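Local coordinates for protein inorganic pyrophosphatase (Shewanella sp. AS-11, PDB 6LL8) that probably hydrolyses inorganic diphosphate to two phosphates, using divalent metal ions such as manganese or magnesium, at residues Q86-L98 against L107-I121. Sequence-based numbering, arbitrary orientation. Where two conformers were deposited one is given.
Unlike the reference sequence in segment 107-121: Ser-117 (reference Arg). With MG (magnesium ion), chain D; 2PN (imidodiphosphoric acid), chain I.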
loop_
_atom_site.group_PDB
_atom_site.type_symbol
_atom_site.label_atom_id
_atom_site.label_comp_id
_atom_site.label_asym_id
_atom_site.label_seq_id
_atom_site.Cartn_x
_atom_site.Cartn_y
_atom_site.Cartn_z
ATOM N N GLN A 86 13.550 18.753 0.803
ATOM C CA GLN A 86 14.926 19.135 0.437
ATOM C C GLN A 86 15.480 18.222 -0.643
ATOM O O GLN A 86 16.653 18.354 -1.001
ATOM C CB GLN A 86 15.814 19.101 1.673
ATOM C CG GLN A 86 15.492 20.206 2.680
ATOM C CD GLN A 86 14.431 19.800 3.660
ATOM O OE1 GLN A 86 14.551 18.774 4.342
ATOM N NE2 GLN A 86 13.425 20.655 3.802
ATOM N N ALA A 87 14.655 17.334 -1.178
ATOM C CA ALA A 87 14.967 16.513 -2.368
ATOM C C ALA A 87 14.303 17.138 -3.579
ATOM O O ALA A 87 13.496 18.074 -3.434
ATOM C CB ALA A 87 14.488 15.101 -2.162
ATOM N N THR A 88 14.562 16.584 -4.743
ATOM C CA THR A 88 13.854 16.960 -5.959
ATOM C C THR A 88 13.069 15.727 -6.397
ATOM O O THR A 88 13.654 14.695 -6.739
ATOM C CB THR A 88 14.807 17.411 -7.053
ATOM O OG1 THR A 88 15.538 18.547 -6.584
ATOM C CG2 THR A 88 14.068 17.753 -8.324
ATOM N N ILE A 89 11.747 15.866 -6.409
ATOM C CA ILE A 89 10.887 14.776 -6.926
ATOM C C ILE A 89 10.894 14.870 -8.443
ATOM O O ILE A 89 10.408 15.880 -9.009
ATOM C CB ILE A 89 9.468 14.857 -6.355
ATOM C CG1 ILE A 89 9.465 14.722 -4.838
ATOM C CG2 ILE A 89 8.584 13.801 -6.995
ATOM C CD1 ILE A 89 8.178 15.105 -4.166
ATOM N N VAL A 90 11.458 13.862 -9.099
ATOM C CA VAL A 90 11.518 13.809 -10.555
ATOM C C VAL A 90 10.341 13.050 -11.143
ATOM O O VAL A 90 10.052 13.194 -12.331
ATOM C CB VAL A 90 12.856 13.269 -11.068
ATOM C CG1 VAL A 90 13.983 14.221 -10.692
ATOM C CG2 VAL A 90 13.141 11.847 -10.606
ATOM N N GLY A 91 9.658 12.265 -10.328
ATOM C CA GLY A 91 8.550 11.471 -10.843
ATOM C C GLY A 91 7.670 10.948 -9.747
ATOM O O GLY A 91 8.135 10.810 -8.603
ATOM N N ILE A 92 6.433 10.630 -10.095
ATOM C CA ILE A 92 5.488 9.886 -9.247
ATOM C C ILE A 92 4.832 8.860 -10.152
ATOM O O ILE A 92 4.283 9.245 -11.204
ATOM C CB ILE A 92 4.421 10.770 -8.603
ATOM C CG1 ILE A 92 5.074 11.891 -7.772
ATOM C CG2 ILE A 92 3.470 9.932 -7.764
ATOM C CD1 ILE A 92 4.084 12.906 -7.250
ATOM N N VAL A 93 4.814 7.607 -9.743
ATOM C CA VAL A 93 3.984 6.559 -10.380
ATOM C C VAL A 93 3.071 6.024 -9.300
ATOM O O VAL A 93 3.546 5.598 -8.239
ATOM C CB VAL A 93 4.827 5.474 -11.071
ATOM C CG1 VAL A 93 5.834 4.793 -10.161
ATOM C CG2 VAL A 93 3.907 4.471 -11.729
ATOM N N ASP A 94 1.756 6.059 -9.535
ATOM C CA ASP A 94 0.827 5.801 -8.422
ATOM C C ASP A 94 -0.562 5.525 -8.942
ATOM O O ASP A 94 -0.858 5.672 -10.129
ATOM C CB ASP A 94 0.840 6.985 -7.451
ATOM C CG ASP A 94 0.133 6.739 -6.136
ATOM O OD1 ASP A 94 0.033 5.540 -5.733
ATOM O OD2 ASP A 94 -0.295 7.716 -5.509
ATOM N N HIS A 95 -1.443 5.193 -8.006
ATOM C CA HIS A 95 -2.866 4.871 -8.227
ATOM C C HIS A 95 -3.722 5.329 -7.040
ATOM O O HIS A 95 -4.795 4.787 -6.824
ATOM C CB HIS A 95 -3.033 3.386 -8.534
ATOM C CG HIS A 95 -2.655 2.429 -7.438
ATOM N ND1 HIS A 95 -3.426 1.322 -7.183
ATOM C CD2 HIS A 95 -1.592 2.339 -6.603
ATOM C CE1 HIS A 95 -2.822 0.616 -6.221
ATOM N NE2 HIS A 95 -1.703 1.192 -5.838
ATOM N N HIS A 96 -3.240 6.312 -6.284
ATOM C CA HIS A 96 -3.976 6.924 -5.165
ATOM C C HIS A 96 -4.530 8.288 -5.550
ATOM O O HIS A 96 -4.170 8.848 -6.600
ATOM C CB HIS A 96 -3.073 7.075 -3.927
ATOM C CG HIS A 96 -2.741 5.775 -3.277
ATOM N ND1 HIS A 96 -1.681 4.965 -3.695
ATOM C CD2 HIS A 96 -3.312 5.122 -2.228
ATOM C CE1 HIS A 96 -1.662 3.874 -2.928
ATOM N NE2 HIS A 96 -2.632 3.950 -2.015
ATOM N N LYS A 97 -5.349 8.841 -4.672
ATOM C CA LYS A 97 -5.725 10.246 -4.727
ATOM C C LYS A 97 -4.487 11.117 -4.823
ATOM O O LYS A 97 -3.379 10.713 -4.436
ATOM C CB LYS A 97 -6.516 10.589 -3.470
ATOM C CG LYS A 97 -5.706 10.685 -2.186
ATOM C CD LYS A 97 -6.616 10.876 -0.980
ATOM C CE LYS A 97 -5.905 10.902 0.348
ATOM N NZ LYS A 97 -5.020 12.076 0.505
ATOM N N LEU A 98 -4.697 12.334 -5.297
ATOM C CA LEU A 98 -3.608 13.316 -5.351
ATOM C C LEU A 98 -3.445 13.940 -3.972
ATOM O O LEU A 98 -4.345 14.613 -3.480
ATOM C CB LEU A 98 -3.903 14.376 -6.395
ATOM C CG LEU A 98 -2.806 15.405 -6.599
ATOM C CD1 LEU A 98 -1.495 14.745 -7.014
ATOM C CD2 LEU A 98 -3.228 16.436 -7.615
ATOM N N LEU A 107 7.998 17.710 -13.573
ATOM C CA LEU A 107 8.228 16.294 -13.218
ATOM C C LEU A 107 7.390 15.397 -14.113
ATOM O O LEU A 107 6.537 15.880 -14.875
ATOM C CB LEU A 107 7.909 16.016 -11.741
ATOM C CG LEU A 107 6.428 15.868 -11.381
ATOM C CD1 LEU A 107 6.293 15.264 -9.993
ATOM C CD2 LEU A 107 5.651 17.181 -11.472
ATOM N N GLU A 108 7.629 14.101 -14.023
ATOM C CA GLU A 108 6.729 13.092 -14.600
ATOM C C GLU A 108 5.752 12.595 -13.566
ATOM O O GLU A 108 6.136 12.336 -12.419
ATOM C CB GLU A 108 7.466 11.816 -14.922
ATOM C CG GLU A 108 8.471 11.947 -16.002
ATOM C CD GLU A 108 8.822 10.612 -16.627
ATOM O OE1 GLU A 108 8.625 9.514 -16.004
ATOM O OE2 GLU A 108 9.209 10.697 -17.759
ATOM N N CYS A 109 4.497 12.463 -13.954
ATOM C CA CYS A 109 3.531 11.688 -13.165
ATOM C C CYS A 109 2.867 10.698 -14.097
ATOM O O CYS A 109 2.289 11.071 -15.130
ATOM C CB CYS A 109 2.456 12.528 -12.509
ATOM S SG CYS A 109 3.110 13.818 -11.418
ATOM N N TRP A 110 2.956 9.430 -13.707
ATOM C CA TRP A 110 2.221 8.309 -14.313
ATOM C C TRP A 110 1.250 7.840 -13.247
ATOM O O TRP A 110 1.585 6.965 -12.454
ATOM C CB TRP A 110 3.178 7.206 -14.745
ATOM C CG TRP A 110 4.093 7.513 -15.878
ATOM C CD1 TRP A 110 5.224 8.265 -15.849
ATOM C CD2 TRP A 110 4.000 6.932 -17.170
ATOM N NE1 TRP A 110 5.819 8.217 -17.065
ATOM C CE2 TRP A 110 5.119 7.398 -17.889
ATOM C CE3 TRP A 110 3.095 6.072 -17.779
ATOM C CZ2 TRP A 110 5.356 7.001 -19.202
ATOM C CZ3 TRP A 110 3.342 5.669 -19.078
ATOM C CH2 TRP A 110 4.449 6.141 -19.769
ATOM N N ILE A 111 0.086 8.461 -13.177
ATOM C CA ILE A 111 -0.895 8.169 -12.129
ATOM C C ILE A 111 -2.151 7.710 -12.845
ATOM O O ILE A 111 -2.627 8.373 -13.779
ATOM C CB ILE A 111 -1.106 9.369 -11.183
ATOM C CG1 ILE A 111 0.213 9.746 -10.495
ATOM C CG2 ILE A 111 -2.220 9.034 -10.197
ATOM C CD1 ILE A 111 0.175 11.002 -9.639
ATOM N N ARG A 112 -2.671 6.558 -12.467
ATOM C CA ARG A 112 -3.867 5.989 -13.112
ATOM C C ARG A 112 -4.724 5.373 -12.030
ATOM O O ARG A 112 -4.176 4.739 -11.126
ATOM C CB ARG A 112 -3.492 4.907 -14.127
ATOM C CG ARG A 112 -2.564 5.360 -15.239
ATOM C CD ARG A 112 -3.199 6.274 -16.254
ATOM N NE ARG A 112 -2.243 6.434 -17.355
ATOM C CZ ARG A 112 -1.232 7.346 -17.361
ATOM N NH1 ARG A 112 -1.092 8.220 -16.385
ATOM N NH2 ARG A 112 -0.356 7.365 -18.339
ATOM N N PRO A 113 -6.056 5.476 -12.130
ATOM C CA PRO A 113 -6.932 4.954 -11.087
ATOM C C PRO A 113 -7.190 3.459 -11.291
ATOM O O PRO A 113 -8.319 3.024 -11.475
ATOM C CB PRO A 113 -8.174 5.827 -11.242
ATOM C CG PRO A 113 -8.226 6.074 -12.711
ATOM C CD PRO A 113 -6.783 6.281 -13.128
ATOM N N VAL A 114 -6.105 2.696 -11.229
ATOM C CA VAL A 114 -6.098 1.258 -11.462
ATOM C C VAL A 114 -5.820 0.541 -10.154
ATOM O O VAL A 114 -5.634 1.127 -9.077
ATOM C CB VAL A 114 -5.126 0.880 -12.581
ATOM C CG1 VAL A 114 -5.595 1.495 -13.905
ATOM C CG2 VAL A 114 -3.679 1.252 -12.234
ATOM N N GLY A 115 -5.768 -0.772 -10.239
ATOM C CA GLY A 115 -5.605 -1.611 -9.048
ATOM C C GLY A 115 -4.238 -1.648 -8.427
ATOM O O GLY A 115 -4.158 -2.019 -7.269
ATOM N N CYS A 116 -3.182 -1.289 -9.140
ATOM C CA CYS A 116 -1.824 -1.478 -8.610
ATOM C C CYS A 116 -0.850 -0.519 -9.286
ATOM O O CYS A 116 -0.928 -0.354 -10.513
ATOM C CB CYS A 116 -1.419 -2.920 -8.799
ATOM S SG CYS A 116 0.181 -3.321 -8.078
ATOM N N SER A 117 0.100 0.034 -8.535
ATOM C CA SER A 117 1.130 0.866 -9.169
ATOM C C SER A 117 1.895 0.066 -10.206
ATOM O O SER A 117 2.330 0.624 -11.229
ATOM C CB SER A 117 2.116 1.411 -8.159
ATOM O OG SER A 117 1.526 2.234 -7.180
ATOM N N ASN A 118 2.121 -1.212 -9.973
ATOM C CA ASN A 118 2.899 -2.048 -10.910
ATOM C C ASN A 118 2.161 -2.237 -12.226
ATOM O O ASN A 118 2.846 -2.503 -13.227
ATOM C CB ASN A 118 3.332 -3.374 -10.279
ATOM C CG ASN A 118 4.603 -3.252 -9.469
ATOM O OD1 ASN A 118 5.687 -3.368 -10.055
ATOM N ND2 ASN A 118 4.513 -2.925 -8.184
ATOM N N THR A 119 0.844 -2.087 -12.261
ATOM C CA THR A 119 0.107 -2.074 -13.553
ATOM C C THR A 119 0.578 -0.879 -14.371
ATOM O O THR A 119 0.780 -0.984 -15.606
ATOM C CB THR A 119 -1.387 -2.088 -13.305
ATOM O OG1 THR A 119 -1.667 -3.291 -12.590
ATOM C CG2 THR A 119 -2.201 -2.011 -14.573
ATOM N N VAL A 120 0.722 0.266 -13.720
ATOM C CA VAL A 120 1.197 1.488 -14.404
ATOM C C VAL A 120 2.672 1.316 -14.788
ATOM O O VAL A 120 3.082 1.712 -15.881
ATOM C CB VAL A 120 0.980 2.722 -13.529
ATOM C CG1 VAL A 120 1.322 3.976 -14.338
ATOM C CG2 VAL A 120 -0.439 2.803 -13.006
ATOM N N ILE A 121 3.506 0.732 -13.931
ATOM C CA ILE A 121 4.908 0.505 -14.305
ATOM C C ILE A 121 4.969 -0.405 -15.527
ATOM O O ILE A 121 5.800 -0.164 -16.395
ATOM C CB ILE A 121 5.690 -0.022 -13.093
ATOM C CG1 ILE A 121 5.711 1.027 -11.982
ATOM C CG2 ILE A 121 7.089 -0.424 -13.498
ATOM C CD1 ILE A 121 6.241 0.529 -10.653
HETATM MG MG MG D . -0.468 0.101 -4.310
HETATM P P1 2PN I . -1.966 0.452 -1.532
HETATM O O1 2PN I . -0.682 1.073 -0.989
HETATM O O2 2PN I . -2.176 -0.955 -1.036
HETATM O O3 2PN I . -2.018 0.547 -3.045
HETATM N N1 2PN I . -3.207 1.371 -0.965
HETATM P P2 2PN I . -4.416 1.148 0.136
HETATM O O4 2PN I . -4.314 2.358 1.060
HETATM O O5 2PN I . -4.142 -0.137 0.888
HETATM O O6 2PN I . -5.723 1.121 -0.619
HETATM O O HOH W 1 -6.860 3.447 -8.046
#
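His-95 sets its CG between its own backbone N and carbonyl carbon (chi1 64°), a torsion that swings the imidazole off the end of strand 88-94 and against the turn at 114-117. ND1 donates to Val-114 O at 2.9 Å; the oxygen lies in the ring plane, although the N-H arrives above the carbonyl plane of Val-114. One ring face is covered near its rim by Cys-116 CA and Ser-117 N. Histidine suits the place because its second nitrogen, NE2, still has a lone pair and binds magnesium at 2.2 Å; Asp-15, Asp-73 and Asp-147 also ligate this ion, as does O3 of the imidodiphosphate. Ser-117 OG sits 3.2 Å from His-95 CD2 and is hydrogen-bonded to Asp-73, so a small hydroxyl links the helix start to the metal ligands.

Asp-94, His-95 and His-96 form the DHH sequence that names this phosphoesterase family. The first torsion of Asp-94 (chi1 -169°) places its carboxylate beside the carbonyl carbon, where OD1 meets N-H groups of both histidines: His-95 N from above the carboxylate plane, and His-96 ND1 on the syn lone pair at 2.7 Å, almost straight. That bond fixes the rotation of the His-96 ring and, with ND1 as donor, leaves His-96 NE2 to accept from the bridging N1 of imidodiphosphate at 2.8 Å.

Behind the site, strand 108-111 runs parallel to 88-94 as an outermost strand of the sheet, joined to it by a ladder of backbone hydrogen bonds that begins with Glu-108 N to Val-90 O and ends with Arg-112 N to Asp-94 O. Beta-branched residues suit these extended strands. Val-93 CG2 meets Val-120 CG1 at 3.7 Å and Ile-121 CG1, seating helix 117-128 on one face, while on the other Ile-92 CG2 lies 3.9 Å from Ile-111 CD1.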